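Local coordinates for glycosyl hydrolases family 2, sugar binding domain protein (PDB 6D1P) that is a beta-glucuronidase of a human gut bacterium that probably hydrolyses O-glycosidic bonds, as other members of glycoside hydrolase family 2 do, at residues I209-D214 and Q301-R306; Q219-I224 and S265-L270; A519-E524 and R774-N779; V733-I738 and Q750-G755. All coordinates share one frame; numbering follows the deposited sequence.

Contact 1. Residues I209-D214 and Q301-R306; sequences IEATTD and QHFGFR. With GOL (glycerol), chain E.
Atom O2 of a bound glycerol, probably a guest from the crystallisation liquor, is gripped twice by the backbone of 209-214. It donates to Ile-209 O at 2.7 Å and accepts a nearly straight bond (173°) from Ala-211 N at 3.0 Å. The neighbouring terminal hydroxyl, glycerol O1, accepts the N-H of Gly-304 at 2.9 Å, so the glycerol bridges two backbones that make no direct hydrogen bond to each other. These are edge strands of different sheets in the beta-sandwich of the family 2 immunoglobulin-like domain, with axes 8.5 Å apart and N-to-C directions differing by 25°. Two CH-pi contacts fill the gap between them. Phe-303 has CG in the crowded position between backbone N and carbonyl carbon (chi1 58°), and Ile-209 CG2 lies over one face of its ring, 3.9 Å from the centroid. An alanine at Phe-303 would remove the ring and would probably leave Ile-209 CG2 without that packing surface. Ala-211 CB rests likewise over a face of the Phe-305 ring, 3.9 Å from its centroid, while Thr-212 O sits at the edge of that ring in its plane. Tyr-284 meets Phe-305 edge-to-face. Farther along, Thr-213 CG2 packs on Arg-306 C at 3.6 Å; the hydroxyl of Thr-213 bonds to Gln-219 O, and Arg-306 NE to Pro-418 O.

Contact 2. Residues Q219-I224 and S265-L270; sequences QGSISI and SYQISL
Gln-219 opens the strand, its backbone N bonded to Asp-214 OD1 and its O to Thr-213 OG1. At Gly-220 the pairing with 265-270 begins: its N-H reaches Leu-270 O at 2.6 Å, almost along the C=O axis, whereas the return bond from Leu-270 N to Gly-220 O is weak and strongly bent (121°). Ser-221 belongs to a non-hydrogen-bonded pair with Ser-269. Its OG is anti to the backbone N and lies 3.2 Å from OE1 of Gln-267, whose extended chain runs over the same face of the sheet. Ile-222 and Ile-268 form the best-balanced pair, with N-to-O distances of 3.0 Å from Ile-222 N to Ile-268 O and 2.9 Å in return. Their side chains stand beside each other on the opposite face, Ile-222 CB 4.3 Å from Ile-268 CB. At Ser-223 the pairing is again non-hydrogen-bonded: CA comes to 3.4 Å from Tyr-266 O, and CB lies beside CG of Gln-267. Ile-224 closes the segment with two bonds to Tyr-266, its N-H meeting Tyr-266 O at 2.7 Å nearly along the C=O axis. The CD1 atoms of Ile-224 and Ile-268 touch on the inner face, and the hydroxyl of Tyr-266 bonds to Ser-258. Ser-221, Ser-223, Ser-269 and Gln-267 lie on one face; on the other, Ile-222 and Leu-270 pack on Phe-305, Leu-270 also on Tyr-284, Ile-224 on Cys-286 and Ile-268 on Ile-256, a regular antiparallel pair in one sheet of an immunoglobulin-like beta-sandwich.

Contact 3. Residues A519-E524 and R774-N779; sequences AGRHME and RIQAAN
The tightest part of this contact is a two-bond clasp in which the amide of Asn-779 reads the backbone of His-522. The N-H of His-522 lies on a lone pair of Asn-779 OD1 at 2.7 Å. Asn-779 ND2 returns a bond of 2.8 Å to His-522 O, approaching from above that carbonyl's plane, and also bonds to Leu-746 O. The amide and the imidazole of His-522 have nearly parallel planes (10° apart), while both ring nitrogens of the histidine are engaged elsewhere, by Tyr-626 and Ser-629. Beside the clasp, Ala-778 CB packs on Gly-520 O at 3.5 Å. Arg-521 extends CG anti to the backbone N and bends at chi3 (-75°), which brings NH2 to two acceptors at the edge of the guanidinium: Ala-777 O at 2.9 Å and Gln-776 OE1 at 3.1 Å, the latter on a lone pair and almost straight (173°). An alanine at Arg-521 would remove both bonds and would probably loosen the hold on residues 776-777. One water is a firm three-way bridge, joining Arg-521 NE, Ala-777 O and Asn-779 N, the last at 2.7 Å. The looser side lies at a second water, which donates to Gln-776 OE1 but is held only weakly by Arg-521 NH1. Through these bonds a loop of the TIM-barrel domain meets the C-terminal beta-sandwich: Gly-520 and His-522 lie against helix 550-564, Asn-779 and Met-523 touch Trp-634 in strand 632-634, and strand 774-776 runs antiparallel to its sheet neighbour 751-756.

Contact 4. Residues V733-I738 and Q750-G755; sequences VQAELI and QFIEFG
Leu-737, Ile-752 and Ala-735 bury the most surface here, and their meeting is wholly apolar. Leu-737 holds CG anti to the carbonyl carbon (chi1 -61°) and Ile-752 does the same with CG1, so the two side chains reach toward each other and meet tip to tip. Their CD1 atoms come within 4.0 Å, and CG of Leu-737 is just as near to the isoleucine tip. The Leu-737 methyl CD1 also meets Gln-750 OE1 at 3.6 Å, where the glutamine chain, bent at chi2 (77°), crosses it obliquely. Strand 730-738 lies in a three-stranded antiparallel sheet and strand 751-756 in a four-stranded one; the two sheets are stacked face to face as a beta-sandwich near the C terminus, and these side chains form part of its core. The short strand axes are 9.5 Å apart, too far for backbone pairing, and their N-to-C directions differ by 142°. Ala-735, a small residue in the middle, is shared by two larger ones: its CB lies 4.2 Å from Ile-752 CG2 and 4.2 Å from Phe-754 CE2. The Phe-754 ring has CG anti to the carbonyl carbon and also packs on Ile-784, while Ile-752 touches Ala-782, both of strand 781-787 next to 730-738. Leu-737 also touches Ala-748 and Leu-804, both in loops.

How the contacts relate
From the N terminus, the first loop opens at 209-214 and closes at 301-306 in contact 1; within it lies the shorter loop of contact 2, from 219-224 to 265-270. Strands 203-213 and 219-229 are sheet neighbours, so the two contacts share one immunoglobulin-like domain: contact 2 pairs two strands of one sheet and contact 1 joins that sheet to the facing one. On the opposite side of the chain's centre, contact 3 closes a far longer loop from 519-524 to 774-779, tying the TIM-barrel domain to the C-terminal sandwich. Contact 4, between that sandwich's sheets, falls wholly within this span. Contacts 3 and 4 also touch, through the salt bridge of Arg-774 with Glu-753.

Contact 1. Residues I209-D214 and Q301-R306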
loop_
_atom_site.group_PDB
_atom_site.type_symbol
_atom_site.label_atom_id
_atom_site.label_comp_id
_atom_site.label_asym_id
_atom_site.label_seq_id
_atom_site.Cartn_x
_atom_site.Cartn_y
_atom_site.Cartn_z
ATOM N N ILE A 209 0.516 -6.110 44.886
ATOM C CA ILE A 209 0.352 -5.262 46.056
ATOM C C ILE A 209 -1.129 -4.957 46.204
ATOM O O ILE A 209 -1.709 -4.257 45.362
ATOM C CB ILE A 209 1.165 -3.968 45.950
ATOM C CG1 ILE A 209 2.644 -4.286 45.745
ATOM C CG2 ILE A 209 0.993 -3.133 47.205
ATOM C CD1 ILE A 209 3.523 -3.065 45.726
ATOM N N GLU A 210 -1.744 -5.474 47.269
ATOM C CA GLU A 210 -3.157 -5.248 47.547
ATOM C C GLU A 210 -3.274 -4.416 48.821
ATOM O O GLU A 210 -3.144 -4.931 49.936
ATOM C CB GLU A 210 -3.903 -6.561 47.674
ATOM C CG GLU A 210 -3.799 -7.463 46.452
ATOM C CD GLU A 210 -4.813 -8.595 46.506
ATOM O OE1 GLU A 210 -5.787 -8.485 47.285
ATOM O OE2 GLU A 210 -4.639 -9.589 45.781
ATOM N N ALA A 211 -3.499 -3.125 48.648
ATOM C CA ALA A 211 -3.804 -2.242 49.751
ATOM C C ALA A 211 -5.309 -2.256 49.969
ATOM O O ALA A 211 -6.079 -2.067 49.021
ATOM C CB ALA A 211 -3.312 -0.823 49.467
ATOM N N THR A 212 -5.720 -2.482 51.216
ATOM C CA THR A 212 -7.122 -2.563 51.597
ATOM C C THR A 212 -7.384 -1.592 52.745
ATOM O O THR A 212 -6.547 -1.431 53.642
ATOM C CB THR A 212 -7.492 -4.007 51.993
ATOM O OG1 THR A 212 -6.672 -4.422 53.090
ATOM C CG2 THR A 212 -7.212 -4.954 50.846
ATOM N N THR A 213 -8.536 -0.927 52.700
ATOM C CA THR A 213 -8.900 0.018 53.741
ATOM C C THR A 213 -10.413 0.019 53.897
ATOM O O THR A 213 -11.158 -0.287 52.962
ATOM C CB THR A 213 -8.387 1.434 53.432
ATOM O OG1 THR A 213 -8.548 2.273 54.587
ATOM C CG2 THR A 213 -9.169 2.040 52.284
ATOM N N ASP A 214 -10.863 0.369 55.093
ATOM C CA ASP A 214 -12.292 0.441 55.321
ATOM C C ASP A 214 -12.848 1.738 54.741
ATOM O O ASP A 214 -12.116 2.678 54.422
ATOM C CB ASP A 214 -12.594 0.371 56.808
ATOM C CG ASP A 214 -11.991 1.527 57.542
ATOM O OD1 ASP A 214 -10.797 1.437 57.908
ATOM O OD2 ASP A 214 -12.688 2.557 57.674
ATOM N N GLN A 301 7.350 0.449 43.121
ATOM C CA GLN A 301 5.949 0.277 42.768
ATOM C C GLN A 301 5.101 1.279 43.532
ATOM O O GLN A 301 5.269 1.433 44.746
ATOM C CB GLN A 301 5.482 -1.141 43.096
ATOM C CG GLN A 301 6.293 -2.217 42.444
ATOM C CD GLN A 301 5.837 -2.467 41.035
ATOM O OE1 GLN A 301 4.635 -2.407 40.745
ATOM N NE2 GLN A 301 6.790 -2.735 40.140
ATOM N N HIS A 302 4.181 1.940 42.837
ATOM C CA HIS A 302 3.191 2.755 43.517
ATOM C C HIS A 302 1.922 1.954 43.779
ATOM O O HIS A 302 1.639 0.952 43.121
ATOM C CB HIS A 302 2.851 4.001 42.709
ATOM C CG HIS A 302 4.030 4.881 42.446
ATOM N ND1 HIS A 302 4.993 4.575 41.505
ATOM C CD2 HIS A 302 4.405 6.055 43.007
ATOM C CE1 HIS A 302 5.908 5.528 41.495
ATOM N NE2 HIS A 302 5.576 6.438 42.396
ATOM N N PHE A 303 1.163 2.408 44.769
ATOM C CA PHE A 303 -0.154 1.855 45.053
ATOM C C PHE A 303 -0.919 2.882 45.879
ATOM O O PHE A 303 -0.415 3.971 46.168
ATOM C CB PHE A 303 -0.048 0.503 45.763
ATOM C CG PHE A 303 0.708 0.557 47.057
ATOM C CD1 PHE A 303 2.088 0.438 47.069
ATOM C CD2 PHE A 303 0.036 0.727 48.257
ATOM C CE1 PHE A 303 2.793 0.481 48.251
ATOM C CE2 PHE A 303 0.729 0.765 49.455
ATOM C CZ PHE A 303 2.112 0.645 49.453
ATOM N N GLY A 304 -2.138 2.529 46.257
ATOM C CA GLY A 304 -3.025 3.478 46.908
ATOM C C GLY A 304 -4.030 2.793 47.807
ATOM O O GLY A 304 -4.468 1.666 47.548
ATOM N N PHE A 305 -4.398 3.487 48.876
ATOM C CA PHE A 305 -5.444 3.045 49.784
ATOM C C PHE A 305 -6.746 3.710 49.366
ATOM O O PHE A 305 -6.858 4.936 49.385
ATOM C CB PHE A 305 -5.082 3.380 51.240
ATOM C CG PHE A 305 -3.922 2.565 51.782
ATOM C CD1 PHE A 305 -2.623 3.042 51.704
ATOM C CD2 PHE A 305 -4.135 1.320 52.350
ATOM C CE1 PHE A 305 -1.567 2.293 52.183
ATOM C CE2 PHE A 305 -3.079 0.571 52.840
ATOM C CZ PHE A 305 -1.795 1.062 52.755
ATOM N N ARG A 306 -7.728 2.910 48.982
ATOM C CA ARG A 306 -9.026 3.470 48.650
ATOM C C ARG A 306 -10.077 2.391 48.838
ATOM O O ARG A 306 -9.784 1.197 48.796
ATOM C CB ARG A 306 -9.059 4.021 47.224
ATOM C CG ARG A 306 -8.412 3.090 46.205
ATOM C CD ARG A 306 -9.305 2.903 45.023
ATOM N NE ARG A 306 -8.820 1.874 44.109
ATOM C CZ ARG A 306 -8.871 0.565 44.345
ATOM N NH1 ARG A 306 -9.351 0.107 45.495
ATOM N NH2 ARG A 306 -8.437 -0.294 43.437
HETATM C C1 GOL E . -4.397 -0.243 44.850
HETATM O O1 GOL E . -3.162 0.362 44.696
HETATM C C2 GOL E . -4.137 -1.767 44.958
HETATM O O2 GOL E . -3.124 -2.061 45.874
HETATM C C3 GOL E . -5.492 -2.347 45.400
HETATM O O3 GOL E . -5.499 -3.690 45.002
#

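Contact 2. Residues Q219-I224 and S265-L270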
loop_
_atom_site.group_PDB
_atom_site.type_symbol
_atom_site.label_atom_id
_atom_site.label_comp_id
_atom_site.label_asym_id
_atom_site.label_seq_id
_atom_site.Cartn_x
_atom_site.Cartn_y
_atom_site.Cartn_z
ATOM N N GLN A 219 -8.185 1.938 59.318
ATOM C CA GLN A 219 -6.989 1.121 59.192
ATOM C C GLN A 219 -6.688 0.814 57.732
ATOM O O GLN A 219 -7.509 0.997 56.831
ATOM C CB GLN A 219 -7.110 -0.189 59.973
ATOM C CG GLN A 219 -6.738 -0.058 61.421
ATOM C CD GLN A 219 -7.723 -0.795 62.280
ATOM O OE1 GLN A 219 -8.486 -1.611 61.766
ATOM N NE2 GLN A 219 -7.739 -0.507 63.580
ATOM N N GLY A 220 -5.483 0.327 57.523
ATOM C CA GLY A 220 -5.066 -0.107 56.214
ATOM C C GLY A 220 -4.270 -1.382 56.337
ATOM O O GLY A 220 -3.583 -1.625 57.333
ATOM N N SER A 221 -4.376 -2.200 55.308
ATOM C CA SER A 221 -3.617 -3.431 55.226
ATOM C C SER A 221 -2.920 -3.486 53.873
ATOM O O SER A 221 -3.481 -3.055 52.863
ATOM C CB SER A 221 -4.534 -4.629 55.422
ATOM O OG SER A 221 -3.801 -5.701 55.970
ATOM N N ILE A 222 -1.691 -3.998 53.859
ATOM C CA ILE A 222 -0.903 -4.148 52.642
ATOM C C ILE A 222 -0.486 -5.603 52.566
ATOM O O ILE A 222 0.446 -6.020 53.256
ATOM C CB ILE A 222 0.329 -3.237 52.613
ATOM C CG1 ILE A 222 -0.045 -1.793 52.943
ATOM C CG2 ILE A 222 1.013 -3.316 51.244
ATOM C CD1 ILE A 222 1.157 -0.884 53.133
ATOM N N SER A 223 -1.144 -6.378 51.718
ATOM C CA SER A 223 -0.674 -7.718 51.412
ATOM C C SER A 223 0.220 -7.642 50.179
ATOM O O SER A 223 -0.145 -7.016 49.181
ATOM C CB SER A 223 -1.852 -8.667 51.193
ATOM O OG SER A 223 -1.412 -9.886 50.625
ATOM N N ILE A 224 1.402 -8.250 50.257
ATOM C CA ILE A 224 2.392 -8.174 49.190
ATOM C C ILE A 224 2.856 -9.580 48.844
ATOM O O ILE A 224 3.400 -10.287 49.701
ATOM C CB ILE A 224 3.588 -7.293 49.578
ATOM C CG1 ILE A 224 3.127 -5.857 49.758
ATOM C CG2 ILE A 224 4.654 -7.344 48.515
ATOM C CD1 ILE A 224 4.258 -4.904 49.984
ATOM N N SER A 265 5.142 -14.008 50.761
ATOM C CA SER A 265 3.972 -13.200 51.064
ATOM C C SER A 265 4.221 -12.468 52.369
ATOM O O SER A 265 4.846 -13.010 53.285
ATOM C CB SER A 265 2.707 -14.053 51.153
ATOM O OG SER A 265 2.519 -14.789 49.958
ATOM N N TYR A 266 3.747 -11.228 52.431
ATOM C CA TYR A 266 3.992 -10.353 53.562
ATOM C C TYR A 266 2.772 -9.470 53.725
ATOM O O TYR A 266 2.185 -9.042 52.729
ATOM C CB TYR A 266 5.250 -9.502 53.352
ATOM C CG TYR A 266 6.433 -10.328 52.898
ATOM C CD1 TYR A 266 6.680 -10.538 51.543
ATOM C CD2 TYR A 266 7.280 -10.929 53.822
ATOM C CE1 TYR A 266 7.742 -11.301 51.125
ATOM C CE2 TYR A 266 8.348 -11.696 53.411
ATOM C CZ TYR A 266 8.576 -11.883 52.059
ATOM O OH TYR A 266 9.645 -12.647 51.642
ATOM N N GLN A 267 2.375 -9.217 54.972
ATOM C CA GLN A 267 1.217 -8.374 55.231
ATOM C C GLN A 267 1.546 -7.354 56.308
ATOM O O GLN A 267 1.890 -7.720 57.436
ATOM C CB GLN A 267 -0.001 -9.206 55.613
ATOM C CG GLN A 267 -1.282 -8.431 55.414
ATOM C CD GLN A 267 -2.468 -9.177 55.938
ATOM O OE1 GLN A 267 -3.125 -8.737 56.883
ATOM N NE2 GLN A 267 -2.751 -10.327 55.341
ATOM N N ILE A 268 1.418 -6.085 55.953
ATOM C CA ILE A 268 1.843 -4.966 56.777
ATOM C C ILE A 268 0.605 -4.218 57.249
ATOM O O ILE A 268 -0.418 -4.159 56.555
ATOM C CB ILE A 268 2.810 -4.057 55.983
ATOM C CG1 ILE A 268 4.148 -4.776 55.765
ATOM C CG2 ILE A 268 3.018 -2.724 56.676
ATOM C CD1 ILE A 268 4.461 -5.117 54.320
ATOM N N SER A 269 0.687 -3.687 58.463
ATOM C CA SER A 269 -0.394 -2.970 59.124
ATOM C C SER A 269 -0.168 -1.469 59.003
ATOM O O SER A 269 0.970 -1.015 58.863
ATOM C CB SER A 269 -0.465 -3.381 60.603
ATOM O OG SER A 269 0.832 -3.683 61.135
ATOM N N LEU A 270 -1.257 -0.693 59.062
ATOM C CA LEU A 270 -1.137 0.758 58.927
ATOM C C LEU A 270 -2.407 1.451 59.394
ATOM O O LEU A 270 -3.508 1.076 58.979
ATOM C CB LEU A 270 -0.836 1.153 57.473
ATOM C CG LEU A 270 -0.724 2.638 57.109
ATOM C CD1 LEU A 270 0.523 3.298 57.696
ATOM C CD2 LEU A 270 -0.728 2.792 55.601
#

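Contact 3. Residues A519-E524 and R774-N779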
loop_
_atom_site.group_PDB
_atom_site.type_symbol
_atom_site.label_atom_id
_atom_site.label_comp_id
_atom_site.label_asym_id
_atom_site.label_seq_id
_atom_site.Cartn_x
_atom_site.Cartn_y
_atom_site.Cartn_z
ATOM N N ALA A 519 -15.904 20.488 14.331
ATOM C CA ALA A 519 -15.256 21.662 14.898
ATOM C C ALA A 519 -15.368 22.852 13.951
ATOM O O ALA A 519 -15.111 22.738 12.740
ATOM C CB ALA A 519 -13.789 21.360 15.204
ATOM N N GLY A 520 -15.832 23.977 14.502
ATOM C CA GLY A 520 -15.979 25.224 13.773
ATOM C C GLY A 520 -17.270 25.396 13.005
ATOM O O GLY A 520 -17.443 26.429 12.349
ATOM N N ARG A 521 -18.174 24.418 13.033
ATOM C CA ARG A 521 -19.510 24.591 12.467
ATOM C C ARG A 521 -20.480 25.001 13.582
ATOM O O ARG A 521 -20.461 24.405 14.662
ATOM C CB ARG A 521 -19.975 23.306 11.782
ATOM C CG ARG A 521 -21.418 23.334 11.321
ATOM C CD ARG A 521 -21.807 21.982 10.748
ATOM N NE ARG A 521 -21.219 21.783 9.426
ATOM C CZ ARG A 521 -21.128 20.597 8.821
ATOM N NH1 ARG A 521 -21.578 19.500 9.429
ATOM N NH2 ARG A 521 -20.573 20.499 7.612
ATOM N N HIS A 522 -21.313 26.020 13.320
ATOM C CA HIS A 522 -22.291 26.508 14.292
ATOM C C HIS A 522 -23.627 26.745 13.592
ATOM O O HIS A 522 -23.765 26.559 12.378
ATOM C CB HIS A 522 -21.799 27.782 14.993
ATOM C CG HIS A 522 -20.404 27.669 15.507
ATOM N ND1 HIS A 522 -20.110 27.152 16.750
ATOM C CD2 HIS A 522 -19.213 27.944 14.919
ATOM C CE1 HIS A 522 -18.798 27.142 16.918
ATOM N NE2 HIS A 522 -18.231 27.623 15.824
ATOM N N MET A 523 -24.620 27.173 14.373
ATOM C CA MET A 523 -25.967 27.359 13.847
ATOM C C MET A 523 -26.760 28.269 14.781
ATOM O O MET A 523 -26.787 28.038 15.996
ATOM C CB MET A 523 -26.658 25.999 13.679
ATOM C CG MET A 523 -28.125 26.073 13.310
ATOM S SD MET A 523 -28.448 27.064 11.848
ATOM C CE MET A 523 -27.354 26.317 10.635
ATOM N N GLU A 524 -27.389 29.306 14.216
ATOM C CA GLU A 524 -28.218 30.212 15.008
ATOM C C GLU A 524 -29.463 29.489 15.508
ATOM O O GLU A 524 -30.071 28.695 14.779
ATOM C CB GLU A 524 -28.643 31.429 14.181
ATOM C CG GLU A 524 -27.526 32.399 13.805
ATOM C CD GLU A 524 -27.024 33.235 14.976
ATOM O OE1 GLU A 524 -27.639 33.210 16.073
ATOM O OE2 GLU A 524 -25.988 33.912 14.798
ATOM N N ARG A 774 -9.723 16.844 2.227
ATOM C CA ARG A 774 -11.144 16.932 1.910
ATOM C C ARG A 774 -11.950 17.033 3.199
ATOM O O ARG A 774 -11.774 16.225 4.115
ATOM C CB ARG A 774 -11.612 15.728 1.094
ATOM C CG ARG A 774 -13.084 15.765 0.784
ATOM C CD ARG A 774 -13.497 14.453 0.185
ATOM N NE ARG A 774 -12.687 14.201 -0.990
ATOM C CZ ARG A 774 -12.261 13.002 -1.381
ATOM N NH1 ARG A 774 -12.571 11.905 -0.694
ATOM N NH2 ARG A 774 -11.526 12.909 -2.474
ATOM N N ILE A 775 -12.851 18.006 3.256
ATOM C CA ILE A 775 -13.580 18.286 4.482
ATOM C C ILE A 775 -14.832 19.067 4.116
ATOM O O ILE A 775 -14.798 19.965 3.267
ATOM C CB ILE A 775 -12.674 19.050 5.487
ATOM C CG1 ILE A 775 -13.377 19.337 6.802
ATOM C CG2 ILE A 775 -12.227 20.353 4.909
ATOM C CD1 ILE A 775 -12.436 19.924 7.854
ATOM N N GLN A 776 -15.940 18.727 4.770
ATOM C CA GLN A 776 -17.154 19.519 4.619
ATOM C C GLN A 776 -16.945 20.934 5.138
ATOM O O GLN A 776 -16.261 21.148 6.143
ATOM C CB GLN A 776 -18.305 18.878 5.375
ATOM C CG GLN A 776 -18.832 17.625 4.722
ATOM C CD GLN A 776 -19.949 17.020 5.551
ATOM O OE1 GLN A 776 -20.526 17.691 6.413
ATOM N NE2 GLN A 776 -20.236 15.746 5.319
ATOM N N ALA A 777 -17.545 21.900 4.450
ATOM C CA ALA A 777 -17.442 23.291 4.864
ATOM C C ALA A 777 -18.119 23.504 6.222
ATOM O O ALA A 777 -19.063 22.800 6.592
ATOM C CB ALA A 777 -18.079 24.192 3.812
ATOM N N ALA A 778 -17.602 24.470 6.978
ATOM C CA ALA A 778 -18.112 24.827 8.299
ATOM C C ALA A 778 -18.684 26.233 8.165
ATOM O O ALA A 778 -17.928 27.210 8.157
ATOM C CB ALA A 778 -17.013 24.767 9.351
ATOM N N ASN A 779 -20.006 26.326 8.020
ATOM C CA ASN A 779 -20.685 27.590 7.719
ATOM C C ASN A 779 -20.059 28.275 6.501
ATOM O O ASN A 779 -19.695 29.451 6.536
ATOM C CB ASN A 779 -20.695 28.513 8.947
ATOM C CG ASN A 779 -21.364 27.864 10.146
ATOM O OD1 ASN A 779 -20.719 27.575 11.156
ATOM N ND2 ASN A 779 -22.666 27.610 10.032
HETATM O O HOH W 1 -21.608 24.141 7.813
HETATM O O HOH W 2 -22.949 16.667 8.335
#

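Contact 4. Residues V733-I738 and Q750-G755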
loop_
_atom_site.group_PDB
_atom_site.type_symbol
_atom_site.label_atom_id
_atom_site.label_comp_id
_atom_site.label_asym_id
_atom_site.label_seq_id
_atom_site.Cartn_x
_atom_site.Cartn_y
_atom_site.Cartn_z
ATOM N N VAL A 733 -4.775 28.723 4.592
ATOM C CA VAL A 733 -5.530 29.076 3.401
ATOM C C VAL A 733 -6.992 28.749 3.665
ATOM O O VAL A 733 -7.305 27.705 4.252
ATOM C CB VAL A 733 -4.995 28.317 2.166
ATOM C CG1 VAL A 733 -5.982 28.369 1.018
ATOM C CG2 VAL A 733 -3.661 28.887 1.736
ATOM N N GLN A 734 -7.885 29.638 3.229
ATOM C CA GLN A 734 -9.310 29.521 3.504
ATOM C C GLN A 734 -10.096 29.507 2.204
ATOM O O GLN A 734 -9.870 30.348 1.326
ATOM C CB GLN A 734 -9.786 30.678 4.388
ATOM C CG GLN A 734 -11.286 30.678 4.608
ATOM C CD GLN A 734 -11.759 31.841 5.473
ATOM O OE1 GLN A 734 -11.717 31.780 6.709
ATOM N NE2 GLN A 734 -12.219 32.903 4.823
ATOM N N ALA A 735 -11.001 28.548 2.075
ATOM C CA ALA A 735 -11.980 28.542 0.999
ATOM C C ALA A 735 -13.318 29.028 1.542
ATOM O O ALA A 735 -13.739 28.630 2.627
ATOM C CB ALA A 735 -12.137 27.145 0.388
ATOM N N GLU A 736 -13.984 29.882 0.778
ATOM C CA GLU A 736 -15.263 30.458 1.152
ATOM C C GLU A 736 -16.268 30.154 0.055
ATOM O O GLU A 736 -16.004 30.431 -1.117
ATOM C CB GLU A 736 -15.135 31.979 1.355
ATOM C CG GLU A 736 -16.315 32.624 2.082
ATOM C CD GLU A 736 -16.206 34.141 2.138
ATOM O OE1 GLU A 736 -15.995 34.763 1.076
ATOM O OE2 GLU A 736 -16.308 34.713 3.249
ATOM N N LEU A 737 -17.405 29.572 0.422
ATOM C CA LEU A 737 -18.498 29.400 -0.521
ATOM C C LEU A 737 -19.365 30.654 -0.473
ATOM O O LEU A 737 -19.788 31.073 0.612
ATOM C CB LEU A 737 -19.314 28.155 -0.170
ATOM C CG LEU A 737 -18.504 26.856 -0.222
ATOM C CD1 LEU A 737 -19.269 25.670 0.314
ATOM C CD2 LEU A 737 -18.063 26.580 -1.659
ATOM N N ILE A 738 -19.600 31.275 -1.633
ATOM C CA ILE A 738 -20.430 32.475 -1.711
ATOM C C ILE A 738 -21.525 32.254 -2.747
ATOM O O ILE A 738 -21.420 31.390 -3.614
ATOM C CB ILE A 738 -19.630 33.754 -2.061
ATOM C CG1 ILE A 738 -19.096 33.651 -3.492
ATOM C CG2 ILE A 738 -18.519 33.992 -1.054
ATOM C CD1 ILE A 738 -18.581 34.956 -4.034
ATOM N N GLN A 750 -21.057 21.543 1.823
ATOM C CA GLN A 750 -20.358 20.813 0.761
ATOM C C GLN A 750 -18.958 20.406 1.192
ATOM O O GLN A 750 -18.220 21.188 1.806
ATOM C CB GLN A 750 -20.228 21.668 -0.511
ATOM C CG GLN A 750 -21.507 21.905 -1.311
ATOM C CD GLN A 750 -22.430 22.944 -0.682
ATOM O OE1 GLN A 750 -22.128 23.527 0.377
ATOM N NE2 GLN A 750 -23.574 23.166 -1.323
ATOM N N PHE A 751 -18.597 19.177 0.851
ATOM C CA PHE A 751 -17.195 18.779 0.840
ATOM C C PHE A 751 -16.391 19.692 -0.073
ATOM O O PHE A 751 -16.807 20.015 -1.192
ATOM C CB PHE A 751 -17.042 17.326 0.374
ATOM C CG PHE A 751 -17.173 16.332 1.480
ATOM C CD1 PHE A 751 -16.195 16.243 2.460
ATOM C CD2 PHE A 751 -18.286 15.499 1.563
ATOM C CE1 PHE A 751 -16.315 15.329 3.517
ATOM C CE2 PHE A 751 -18.401 14.582 2.584
ATOM C CZ PHE A 751 -17.415 14.495 3.573
ATOM N N ILE A 752 -15.225 20.099 0.414
ATOM C CA ILE A 752 -14.277 20.894 -0.349
ATOM C C ILE A 752 -12.946 20.159 -0.330
ATOM O O ILE A 752 -12.576 19.571 0.692
ATOM C CB ILE A 752 -14.158 22.323 0.226
ATOM C CG1 ILE A 752 -15.448 23.092 -0.024
ATOM C CG2 ILE A 752 -13.055 23.087 -0.451
ATOM C CD1 ILE A 752 -15.614 24.262 0.917
ATOM N N GLU A 753 -12.246 20.173 -1.470
ATOM C CA GLU A 753 -10.976 19.479 -1.661
ATOM C C GLU A 753 -9.856 20.441 -2.034
ATOM O O GLU A 753 -10.035 21.321 -2.872
ATOM C CB GLU A 753 -11.078 18.438 -2.763
ATOM C CG GLU A 753 -12.086 17.377 -2.466
ATOM C CD GLU A 753 -12.204 16.403 -3.603
ATOM O OE1 GLU A 753 -11.664 16.711 -4.681
ATOM O OE2 GLU A 753 -12.828 15.341 -3.420
ATOM N N PHE A 754 -8.685 20.227 -1.457
ATOM C CA PHE A 754 -7.530 21.053 -1.731
ATOM C C PHE A 754 -6.494 20.292 -2.557
ATOM O O PHE A 754 -6.339 19.075 -2.439
ATOM C CB PHE A 754 -6.901 21.541 -0.433
ATOM C CG PHE A 754 -7.783 22.438 0.364
ATOM C CD1 PHE A 754 -8.410 21.968 1.512
ATOM C CD2 PHE A 754 -7.991 23.760 -0.028
ATOM C CE1 PHE A 754 -9.223 22.808 2.281
ATOM C CE2 PHE A 754 -8.808 24.612 0.728
ATOM C CZ PHE A 754 -9.422 24.133 1.889
ATOM N N GLY A 755 -5.791 21.035 -3.410
ATOM C CA GLY A 755 -4.682 20.494 -4.164
ATOM C C GLY A 755 -3.550 21.502 -4.169
ATOM O O GLY A 755 -3.710 22.642 -3.727
#